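Local coordinates for pyruvate kinase (Cryptosporidium parvum, PDB 4DRS), which probably catalyses the last step of glycolysis, the transfer of a phosphoryl group from phosphoenolpyruvate to ADP that yields pyruvate and ATP, at residues E127-T138 with D183-T194; V208-K216 with L235-L246. All coordinates share one frame; numbering follows the deposited sequence.

Contact 1. Residues E127-T138 with D183-T194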
loop_
_atom_site.group_PDB
_atom_site.type_symbol
_atom_site.label_atom_id
_atom_site.label_comp_id
_atom_site.label_asym_id
_atom_site.label_seq_id
_atom_site.Cartn_x
_atom_site.Cartn_y
_atom_site.Cartn_z
ATOM N N GLU A 127 32.406 40.328 -34.726
ATOM C CA GLU A 127 31.480 39.411 -35.396
ATOM C C GLU A 127 32.155 38.707 -36.570
ATOM O O GLU A 127 33.132 39.214 -37.129
ATOM C CB GLU A 127 30.256 40.171 -35.916
ATOM C CG GLU A 127 29.556 41.043 -34.887
ATOM C CD GLU A 127 28.309 41.708 -35.438
ATOM O OE1 GLU A 127 28.416 42.460 -36.435
ATOM O OE2 GLU A 127 27.218 41.484 -34.871
ATOM N N LEU A 128 31.621 37.547 -36.949
ATOM C CA LEU A 128 32.157 36.778 -38.075
ATOM C C LEU A 128 31.078 36.355 -39.074
ATOM O O LEU A 128 29.905 36.218 -38.719
ATOM C CB LEU A 128 32.939 35.552 -37.579
ATOM C CG LEU A 128 34.168 35.751 -36.678
ATOM C CD1 LEU A 128 34.853 34.420 -36.436
ATOM C CD2 LEU A 128 35.167 36.738 -37.262
ATOM N N LYS A 129 31.497 36.157 -40.322
ATOM C CA LYS A 129 30.606 35.752 -41.407
ATOM C C LYS A 129 31.038 34.402 -41.986
ATOM O O LYS A 129 32.230 34.150 -42.169
ATOM C CB LYS A 129 30.583 36.826 -42.502
ATOM C CG LYS A 129 29.486 36.656 -43.544
ATOM C CD LYS A 129 29.597 37.701 -44.642
ATOM C CE LYS A 129 28.534 37.491 -45.710
ATOM N NZ LYS A 129 28.656 38.484 -46.812
ATOM N N ALA A 130 30.057 33.544 -42.268
ATOM C CA ALA A 130 30.300 32.220 -42.843
ATOM C C ALA A 130 31.082 32.291 -44.152
ATOM O O ALA A 130 30.833 33.166 -44.984
ATOM C CB ALA A 130 28.983 31.488 -43.052
ATOM N N GLY A 131 32.031 31.373 -44.322
ATOM C CA GLY A 131 32.855 31.322 -45.528
ATOM C C GLY A 131 34.289 31.777 -45.323
ATOM O O GLY A 131 35.209 31.239 -45.944
ATOM N N GLN A 132 34.478 32.774 -44.457
ATOM C CA GLN A 132 35.810 33.289 -44.139
ATOM C C GLN A 132 36.633 32.239 -43.389
ATOM O O GLN A 132 36.078 31.389 -42.686
ATOM C CB GLN A 132 35.719 34.590 -43.326
ATOM C CG GLN A 132 35.415 34.400 -41.846
ATOM C CD GLN A 132 35.407 35.701 -41.068
ATOM O OE1 GLN A 132 34.464 36.489 -41.155
ATOM N NE2 GLN A 132 36.456 35.925 -40.285
ATOM N N THR A 133 37.952 32.298 -43.551
ATOM C CA THR A 133 38.845 31.371 -42.858
ATOM C C THR A 133 39.426 32.026 -41.604
ATOM O O THR A 133 40.254 32.938 -41.691
ATOM C CB THR A 133 39.976 30.838 -43.769
ATOM O OG1 THR A 133 40.882 31.899 -44.095
ATOM C CG2 THR A 133 39.411 30.230 -45.052
ATOM N N LEU A 134 38.970 31.560 -40.443
ATOM C CA LEU A 134 39.426 32.085 -39.159
ATOM C C LEU A 134 40.597 31.281 -38.602
ATOM O O LEU A 134 40.531 30.054 -38.507
ATOM C CB LEU A 134 38.278 32.111 -38.142
ATOM C CG LEU A 134 38.617 32.504 -36.699
ATOM C CD1 LEU A 134 38.781 34.012 -36.547
ATOM C CD2 LEU A 134 37.565 31.975 -35.739
ATOM N N LYS A 135 41.660 31.991 -38.237
ATOM C CA LYS A 135 42.834 31.391 -37.612
ATOM C C LYS A 135 42.692 31.429 -36.090
ATOM O O LYS A 135 42.111 32.369 -35.539
ATOM C CB LYS A 135 44.097 32.138 -38.052
ATOM C CG LYS A 135 45.409 31.500 -37.622
ATOM C CD LYS A 135 46.593 32.353 -38.053
ATOM C CE LYS A 135 47.904 31.792 -37.526
ATOM N NZ LYS A 135 49.064 32.627 -37.941
ATOM N N ILE A 136 43.207 30.399 -35.422
ATOM C CA ILE A 136 43.196 30.330 -33.961
ATOM C C ILE A 136 44.581 29.928 -33.454
ATOM O O ILE A 136 44.987 28.773 -33.589
ATOM C CB ILE A 136 42.119 29.347 -33.430
ATOM C CG1 ILE A 136 40.731 29.696 -33.985
ATOM C CG2 ILE A 136 42.088 29.359 -31.906
ATOM C CD1 ILE A 136 39.687 28.615 -33.798
ATOM N N THR A 137 45.303 30.891 -32.886
ATOM C CA THR A 137 46.643 30.647 -32.344
ATOM C C THR A 137 46.582 30.185 -30.886
ATOM O O THR A 137 45.587 30.423 -30.199
ATOM C CB THR A 137 47.556 31.891 -32.484
ATOM O OG1 THR A 137 48.851 31.611 -31.933
ATOM C CG2 THR A 137 46.952 33.106 -31.780
ATOM N N THR A 138 47.640 29.515 -30.433
ATOM C CA THR A 138 47.751 29.071 -29.039
ATOM C C THR A 138 48.575 30.057 -28.205
ATOM O O THR A 138 48.745 29.878 -26.994
ATOM C CB THR A 138 48.352 27.651 -28.924
ATOM O OG1 THR A 138 49.659 27.627 -29.509
ATOM C CG2 THR A 138 47.463 26.632 -29.620
ATOM N N ASP A 183 51.619 25.756 -33.620
ATOM C CA ASP A 183 50.962 26.454 -32.516
ATOM C C ASP A 183 49.669 27.172 -32.929
ATOM O O ASP A 183 49.326 28.218 -32.371
ATOM C CB ASP A 183 51.943 27.420 -31.829
ATOM C CG ASP A 183 52.591 28.408 -32.798
ATOM O OD1 ASP A 183 51.899 28.947 -33.691
ATOM O OD2 ASP A 183 53.805 28.660 -32.646
ATOM N N PHE A 184 48.956 26.600 -33.900
ATOM C CA PHE A 184 47.728 27.204 -34.425
ATOM C C PHE A 184 46.894 26.231 -35.256
ATOM O O PHE A 184 47.375 25.173 -35.663
ATOM C CB PHE A 184 48.062 28.434 -35.277
ATOM C CG PHE A 184 48.673 28.101 -36.609
ATOM C CD1 PHE A 184 50.038 27.849 -36.723
ATOM C CD2 PHE A 184 47.883 28.034 -37.755
ATOM C CE1 PHE A 184 50.603 27.540 -37.952
ATOM C CE2 PHE A 184 48.441 27.723 -38.986
ATOM C CZ PHE A 184 49.803 27.475 -39.085
ATOM N N ILE A 185 45.641 26.610 -35.502
ATOM C CA ILE A 185 44.782 25.937 -36.479
ATOM C C ILE A 185 44.052 26.976 -37.325
ATOM O O ILE A 185 43.806 28.094 -36.871
ATOM C CB ILE A 185 43.747 24.976 -35.832
ATOM C CG1 ILE A 185 42.823 25.724 -34.858
ATOM C CG2 ILE A 185 44.443 23.791 -35.168
ATOM C CD1 ILE A 185 41.600 24.937 -34.438
ATOM N N VAL A 186 43.725 26.605 -38.558
ATOM C CA VAL A 186 42.923 27.452 -39.433
ATOM C C VAL A 186 41.583 26.761 -39.667
ATOM O O VAL A 186 41.536 25.603 -40.090
ATOM C CB VAL A 186 43.631 27.742 -40.780
ATOM C CG1 VAL A 186 42.811 28.707 -41.625
ATOM C CG2 VAL A 186 45.027 28.304 -40.544
ATOM N N CYS A 187 40.503 27.475 -39.371
ATOM C CA CYS A 187 39.157 26.932 -39.498
ATOM C C CYS A 187 38.344 27.677 -40.549
ATOM O O CYS A 187 38.730 28.761 -40.993
ATOM C CB CYS A 187 38.437 26.986 -38.151
ATOM S SG CYS A 187 39.227 26.025 -36.844
ATOM N N LYS A 188 37.222 27.080 -40.942
ATOM C CA LYS A 188 36.293 27.708 -41.872
ATOM C C LYS A 188 34.981 27.995 -41.149
ATOM O O LYS A 188 34.280 27.069 -40.729
ATOM C CB LYS A 188 36.055 26.804 -43.085
ATOM C CG LYS A 188 35.300 27.468 -44.228
ATOM C CD LYS A 188 35.001 26.487 -45.356
ATOM C CE LYS A 188 33.885 25.520 -44.984
ATOM N NZ LYS A 188 33.611 24.551 -46.081
ATOM N N VAL A 189 34.672 29.283 -40.999
ATOM C CA VAL A 189 33.444 29.728 -40.333
ATOM C C VAL A 189 32.223 29.188 -41.075
ATOM O O VAL A 189 32.022 29.479 -42.257
ATOM C CB VAL A 189 33.382 31.270 -40.216
ATOM C CG1 VAL A 189 32.066 31.715 -39.592
ATOM C CG2 VAL A 189 34.554 31.789 -39.393
ATOM N N LEU A 190 31.424 28.387 -40.374
ATOM C CA LEU A 190 30.281 27.703 -40.977
ATOM C C LEU A 190 28.995 28.522 -40.897
ATOM O O LEU A 190 28.196 28.518 -41.835
ATOM C CB LEU A 190 30.073 26.321 -40.342
ATOM C CG LEU A 190 31.240 25.324 -40.365
ATOM C CD1 LEU A 190 31.007 24.190 -39.378
ATOM C CD2 LEU A 190 31.505 24.781 -41.763
ATOM N N ASN A 191 28.794 29.208 -39.773
ATOM C CA ASN A 191 27.592 30.018 -39.560
ATOM C C ASN A 191 27.903 31.394 -38.970
ATOM O O ASN A 191 28.641 31.506 -37.987
ATOM C CB ASN A 191 26.577 29.268 -38.689
ATOM C CG ASN A 191 26.068 27.993 -39.346
ATOM O OD1 ASN A 191 26.798 27.008 -39.475
ATOM N ND2 ASN A 191 24.805 28.006 -39.756
ATOM N N SER A 192 27.326 32.431 -39.580
ATOM C CA SER A 192 27.597 33.827 -39.221
ATOM C C SER A 192 26.921 34.241 -37.912
ATOM O O SER A 192 25.694 34.362 -37.854
ATOM C CB SER A 192 27.147 34.762 -40.349
ATOM O OG SER A 192 27.542 34.270 -41.617
ATOM N N VAL A 193 27.729 34.461 -36.872
ATOM C CA VAL A 193 27.235 34.855 -35.540
ATOM C C VAL A 193 28.181 35.877 -34.882
ATOM O O VAL A 193 29.277 36.137 -35.387
ATOM C CB VAL A 193 27.020 33.623 -34.612
ATOM C CG1 VAL A 193 26.425 34.029 -33.270
ATOM C CG2 VAL A 193 26.109 32.590 -35.263
ATOM N N THR A 194 27.741 36.453 -33.762
ATOM C CA THR A 194 28.516 37.440 -33.004
ATOM C C THR A 194 28.974 36.906 -31.637
ATOM O O THR A 194 28.188 36.303 -30.901
ATOM C CB THR A 194 27.724 38.760 -32.830
ATOM O OG1 THR A 194 28.402 39.617 -31.902
ATOM C CG2 THR A 194 26.296 38.504 -32.338
#
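Strands Thr133-Thr137 and Phe184-Lys188 pair antiparallel, their axes 4.5 Å apart at closest and 155° between their directions, with Leu134-Cys187 and Ile136-Ile185 as the hydrogen-bonded pairs. Before Thr133 the chain makes a type II turn, Lys129 to Gln132, whose Gly131 has a positive phi. Val189 sits in the hollow of this turn: its backbone N and O bond to Gln132 O and Gly131 N, while CG1 rests 3.5 Å from Lys129 O and CG2 lies alongside Gln132 CG. Leu128 CD1 meets the same CG2 crosswise. Ser192 turns OG beside its own backbone N (chi1 -44°), which brings it to Ala130 N for an almost straight bond (2.7 Å). Pairing resumes with Leu128 N to Val193 O and the non-hydrogen-bonded pair Glu127-Thr194. Inside the turn segment, Gln132 OE1 takes the N-H of Lys129 from above its amide plane.

On the face of Leu134, Ile136, Ile185 and Cys187, the two isoleucines run side by side, Ile136 CB to Ile185 CG1 at 4.0 Å, and Ile136 CD1 reaches Cys187 SG. The face of Thr133, Lys135, Phe184 and Val186 carries a cation-pi contact: Lys135, fully extended, sets NZ over the Phe184 ring, 4.8 Å from the centroid and 15° off the normal. Val186 CG2 borders the ring edge in plane. At the far end Asp183 O is gripped twice by Thr138, through N and OG1 (each 2.9 Å), both from one face of the carbonyl plane. Thr137 OG1 bonds to Asp139 N and only weakly to Asp183 O.

The pair lies in the small beta domain that pyruvate kinases insert into the TIM barrel. Strand 148-150 flanks Lys135 and Thr137, strand 173-180 bonds to Val186, and Ile136 and Cys187 pack against Ile149 and Thr175, respectively.

Contact 2. Residues V208-K216 with L235-L246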
loop_
_atom_site.group_PDB
_atom_site.type_symbol
_atom_site.label_atom_id
_atom_site.label_comp_id
_atom_site.label_asym_id
_atom_site.label_seq_id
_atom_site.Cartn_x
_atom_site.Cartn_y
_atom_site.Cartn_z
ATOM N N VAL A 208 40.051 16.171 -24.772
ATOM C CA VAL A 208 40.724 17.363 -24.270
ATOM C C VAL A 208 41.770 16.938 -23.242
ATOM O O VAL A 208 41.437 16.343 -22.214
ATOM C CB VAL A 208 39.723 18.362 -23.644
ATOM C CG1 VAL A 208 40.449 19.570 -23.062
ATOM C CG2 VAL A 208 38.694 18.805 -24.676
ATOM N N HIS A 209 43.034 17.241 -23.525
ATOM C CA HIS A 209 44.133 16.818 -22.658
ATOM C C HIS A 209 44.420 17.816 -21.562
ATOM O O HIS A 209 45.510 18.390 -21.480
ATOM C CB HIS A 209 45.378 16.483 -23.481
ATOM C CG HIS A 209 45.153 15.396 -24.507
ATOM N ND1 HIS A 209 45.117 14.088 -24.183
ATOM C CD2 HIS A 209 44.940 15.466 -25.885
ATOM C CE1 HIS A 209 44.894 13.357 -25.294
ATOM N NE2 HIS A 209 44.786 14.203 -26.334
ATOM N N LEU A 210 43.424 18.024 -20.704
ATOM C CA LEU A 210 43.570 18.871 -19.522
ATOM C C LEU A 210 43.235 18.082 -18.255
ATOM O O LEU A 210 42.376 17.198 -18.288
ATOM C CB LEU A 210 42.679 20.116 -19.630
ATOM C CG LEU A 210 43.070 21.238 -20.606
ATOM C CD1 LEU A 210 41.980 22.298 -20.664
ATOM C CD2 LEU A 210 44.414 21.873 -20.252
ATOM N N PRO A 211 43.915 18.390 -17.134
ATOM C CA PRO A 211 43.556 17.725 -15.880
ATOM C C PRO A 211 42.241 18.269 -15.313
ATOM O O PRO A 211 41.862 19.412 -15.598
ATOM C CB PRO A 211 44.716 18.069 -14.937
ATOM C CG PRO A 211 45.604 19.023 -15.669
ATOM C CD PRO A 211 44.921 19.446 -16.929
ATOM N N ILE A 212 41.550 17.449 -14.528
ATOM C CA ILE A 212 40.346 17.892 -13.836
ATOM C C ILE A 212 40.724 18.932 -12.779
ATOM O O ILE A 212 40.065 19.959 -12.635
ATOM C CB ILE A 212 39.573 16.700 -13.219
ATOM C CG1 ILE A 212 39.233 15.652 -14.302
ATOM C CG2 ILE A 212 38.325 17.170 -12.472
ATOM C CD1 ILE A 212 38.512 16.176 -15.536
ATOM N N ILE A 213 41.803 18.662 -12.054
ATOM C CA ILE A 213 42.368 19.630 -11.131
ATOM C C ILE A 213 43.763 19.992 -11.642
ATOM O O ILE A 213 44.728 19.261 -11.421
ATOM C CB ILE A 213 42.416 19.090 -9.679
ATOM C CG1 ILE A 213 41.054 18.521 -9.267
ATOM C CG2 ILE A 213 42.840 20.181 -8.706
ATOM C CD1 ILE A 213 41.061 17.802 -7.931
ATOM N N GLY A 214 43.853 21.112 -12.352
ATOM C CA GLY A 214 45.123 21.582 -12.894
ATOM C C GLY A 214 45.940 22.337 -11.862
ATOM O O GLY A 214 45.653 22.286 -10.661
ATOM N N ASP A 215 46.956 23.055 -12.333
ATOM C CA ASP A 215 47.819 23.826 -11.451
ATOM C C ASP A 215 47.097 25.022 -10.821
ATOM O O ASP A 215 47.257 25.284 -9.623
ATOM C CB ASP A 215 49.070 24.291 -12.189
ATOM C CG ASP A 215 50.108 24.856 -11.252
ATOM O OD1 ASP A 215 50.254 26.098 -11.215
ATOM O OD2 ASP A 215 50.753 24.058 -10.532
ATOM N N LYS A 216 46.307 25.736 -11.624
ATOM C CA LYS A 216 45.515 26.858 -11.120
ATOM C C LYS A 216 44.439 26.412 -10.119
ATOM O O LYS A 216 44.210 27.089 -9.112
ATOM C CB LYS A 216 44.895 27.674 -12.265
ATOM C CG LYS A 216 43.735 28.556 -11.818
ATOM C CD LYS A 216 43.445 29.705 -12.764
ATOM C CE LYS A 216 42.282 30.546 -12.256
ATOM N NZ LYS A 216 42.579 31.223 -10.959
ATOM N N LEU A 235 33.663 21.243 -7.455
ATOM C CA LEU A 235 34.694 20.730 -8.341
ATOM C C LEU A 235 34.125 20.554 -9.752
ATOM O O LEU A 235 33.271 19.688 -9.983
ATOM C CB LEU A 235 35.215 19.407 -7.777
ATOM C CG LEU A 235 36.688 19.034 -7.887
ATOM C CD1 LEU A 235 37.579 20.093 -7.252
ATOM C CD2 LEU A 235 36.911 17.674 -7.232
ATOM N N SER A 236 34.578 21.392 -10.682
ATOM C CA SER A 236 34.060 21.376 -12.058
ATOM C C SER A 236 34.510 20.163 -12.871
ATOM O O SER A 236 35.662 19.733 -12.774
ATOM C CB SER A 236 34.439 22.661 -12.805
ATOM O OG SER A 236 33.816 23.792 -12.230
ATOM N N PHE A 237 33.591 19.632 -13.676
ATOM C CA PHE A 237 33.857 18.528 -14.618
ATOM C C PHE A 237 34.470 17.266 -14.003
ATOM O O PHE A 237 35.381 16.679 -14.580
ATOM C CB PHE A 237 34.727 19.001 -15.801
ATOM C CG PHE A 237 33.988 19.844 -16.804
ATOM C CD1 PHE A 237 33.360 19.254 -17.904
ATOM C CD2 PHE A 237 33.924 21.227 -16.659
ATOM C CE1 PHE A 237 32.676 20.027 -18.830
ATOM C CE2 PHE A 237 33.244 22.005 -17.582
ATOM C CZ PHE A 237 32.614 21.404 -18.668
ATOM N N VAL A 238 33.974 16.853 -12.842
ATOM C CA VAL A 238 34.396 15.586 -12.240
ATOM C C VAL A 238 33.934 14.442 -13.137
ATOM O O VAL A 238 32.816 14.470 -13.655
ATOM C CB VAL A 238 33.847 15.425 -10.807
ATOM C CG1 VAL A 238 34.169 14.050 -10.240
ATOM C CG2 VAL A 238 34.425 16.510 -9.910
ATOM N N GLN A 239 34.799 13.449 -13.331
ATOM C CA GLN A 239 34.527 12.364 -14.276
ATOM C C GLN A 239 34.623 10.965 -13.669
ATOM O O GLN A 239 34.108 10.004 -14.243
ATOM C CB GLN A 239 35.443 12.485 -15.489
ATOM C CG GLN A 239 35.169 13.731 -16.317
ATOM C CD GLN A 239 36.081 13.876 -17.524
ATOM O OE1 GLN A 239 35.756 14.605 -18.465
ATOM N NE2 GLN A 239 37.224 13.191 -17.506
ATOM N N ASN A 240 35.283 10.860 -12.516
ATOM C CA ASN A 240 35.384 9.601 -11.773
ATOM C C ASN A 240 35.793 9.849 -10.328
ATOM O O ASN A 240 36.211 10.953 -9.983
ATOM C CB ASN A 240 36.367 8.642 -12.452
ATOM C CG ASN A 240 37.611 9.346 -12.949
ATOM O OD1 ASN A 240 38.383 9.900 -12.164
ATOM N ND2 ASN A 240 37.806 9.341 -14.261
ATOM N N GLY A 241 35.672 8.814 -9.496
ATOM C CA GLY A 241 36.031 8.890 -8.077
ATOM C C GLY A 241 37.465 9.314 -7.810
ATOM O O GLY A 241 37.763 9.883 -6.759
ATOM N N ALA A 242 38.352 9.041 -8.766
ATOM C CA ALA A 242 39.760 9.407 -8.648
ATOM C C ALA A 242 39.957 10.923 -8.634
ATOM O O ALA A 242 40.889 11.419 -7.992
ATOM C CB ALA A 242 40.578 8.770 -9.761
ATOM N N ASP A 243 39.083 11.645 -9.337
ATOM C CA ASP A 243 39.089 13.111 -9.321
ATOM C C ASP A 243 38.781 13.630 -7.919
ATOM O O ASP A 243 39.437 14.554 -7.431
ATOM C CB ASP A 243 38.078 13.688 -10.317
ATOM C CG ASP A 243 38.393 13.332 -11.763
ATOM O OD1 ASP A 243 39.584 13.205 -12.120
ATOM O OD2 ASP A 243 37.438 13.202 -12.556
ATOM N N VAL A 244 37.779 13.024 -7.282
ATOM C CA VAL A 244 37.387 13.369 -5.917
ATOM C C VAL A 244 38.525 13.054 -4.940
ATOM O O VAL A 244 38.852 13.870 -4.073
ATOM C CB VAL A 244 36.078 12.646 -5.491
ATOM C CG1 VAL A 244 35.637 13.081 -4.100
ATOM C CG2 VAL A 244 34.959 12.916 -6.490
ATOM N N GLN A 245 39.128 11.876 -5.099
ATOM C CA GLN A 245 40.222 11.421 -4.232
ATOM C C GLN A 245 41.489 12.268 -4.329
ATOM O O GLN A 245 42.198 12.430 -3.336
ATOM C CB GLN A 245 40.537 9.939 -4.469
ATOM C CG GLN A 245 39.668 9.002 -3.640
ATOM C CD GLN A 245 39.850 7.535 -4.006
ATOM O OE1 GLN A 245 39.733 7.151 -5.175
ATOM N NE2 GLN A 245 40.120 6.702 -3.001
ATOM N N LEU A 246 41.766 12.812 -5.513
ATOM C CA LEU A 246 42.854 13.774 -5.668
ATOM C C LEU A 246 42.597 15.011 -4.803
ATOM O O LEU A 246 43.500 15.494 -4.113
ATOM C CB LEU A 246 43.060 14.159 -7.139
ATOM C CG LEU A 246 44.106 15.241 -7.472
ATOM C CD1 LEU A 246 45.490 14.918 -6.915
ATOM C CD2 LEU A 246 44.184 15.484 -8.974
HETATM O O HOH W 1 37.750 21.049 -11.343
#
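With chi1 at -56° and chi2 at -53°, Ile212 folds its CG1-CD1 arm against segment 235-246, and CD1 comes 3.3 Å from Phe237 O. CG1 sits over one face of the Asp243 carboxylate, nearest OD1 at 3.3 Å, the side chains crossing at about a right angle, while CG2 packs near Ser236 O. Gln239 lays its amide end against the CD1 methyl, NE2 to Ile212 CD1 at 3.8 Å; its OE1 is bonded to Asn273. Ile213 differs in chi2 (172°), an extended arm carrying CD1 to the side of the helix, where it meets Leu246 CG tip to tip and approaches Leu235 CD2.

Segment 235-246 spans the beta-alpha loop of the TIM barrel between strand 232-235 and helix 241-252. Asn240 caps this helix and forms a capping box with Asp243: Asn240 N bonds to Asp243 OD2 from the carboxylate face opposite Ile212, and the return bond from Asp243 N to Asn240 OD1 is weak. Gln239 N adds a bond to the same OD2 (2.8 Å), nearly along the C-O axis. The two N-H groups grip OD2, fix the rotation of the carboxylate and probably stabilise its negative charge. A water bridges Ile212 O and Ser236 O, donating to both (2.9 Å each). Ser236 OG bonds to Thr110 O and Lys270 NZ, and its side chain lies about 6 Å from those of the ADP-binding residues Arg74 and Asn76.

From the N terminus, the chain leaves barrel strand 105-109 and enters the beta domain, where contact 1 joins strand 133-137 to strand 184-188. That pairing closes a loop of 44 residues holding strands 148-150, 165-168 and 173-180. The chain then passes strands 194-195 and 201-202 and re-enters the barrel at segment 208-216. Contact 2 closes a shorter loop of 18 residues that holds most of helix 215-226 and of strand 232-235, tying the returning chain to the start of helix 241-252. The two loops follow in series, neither nesting nor crossing, contact 1 in the inserted domain and contact 2 in the barrel. Their centres lie 30 Å apart and their nearest atoms about 11 Å.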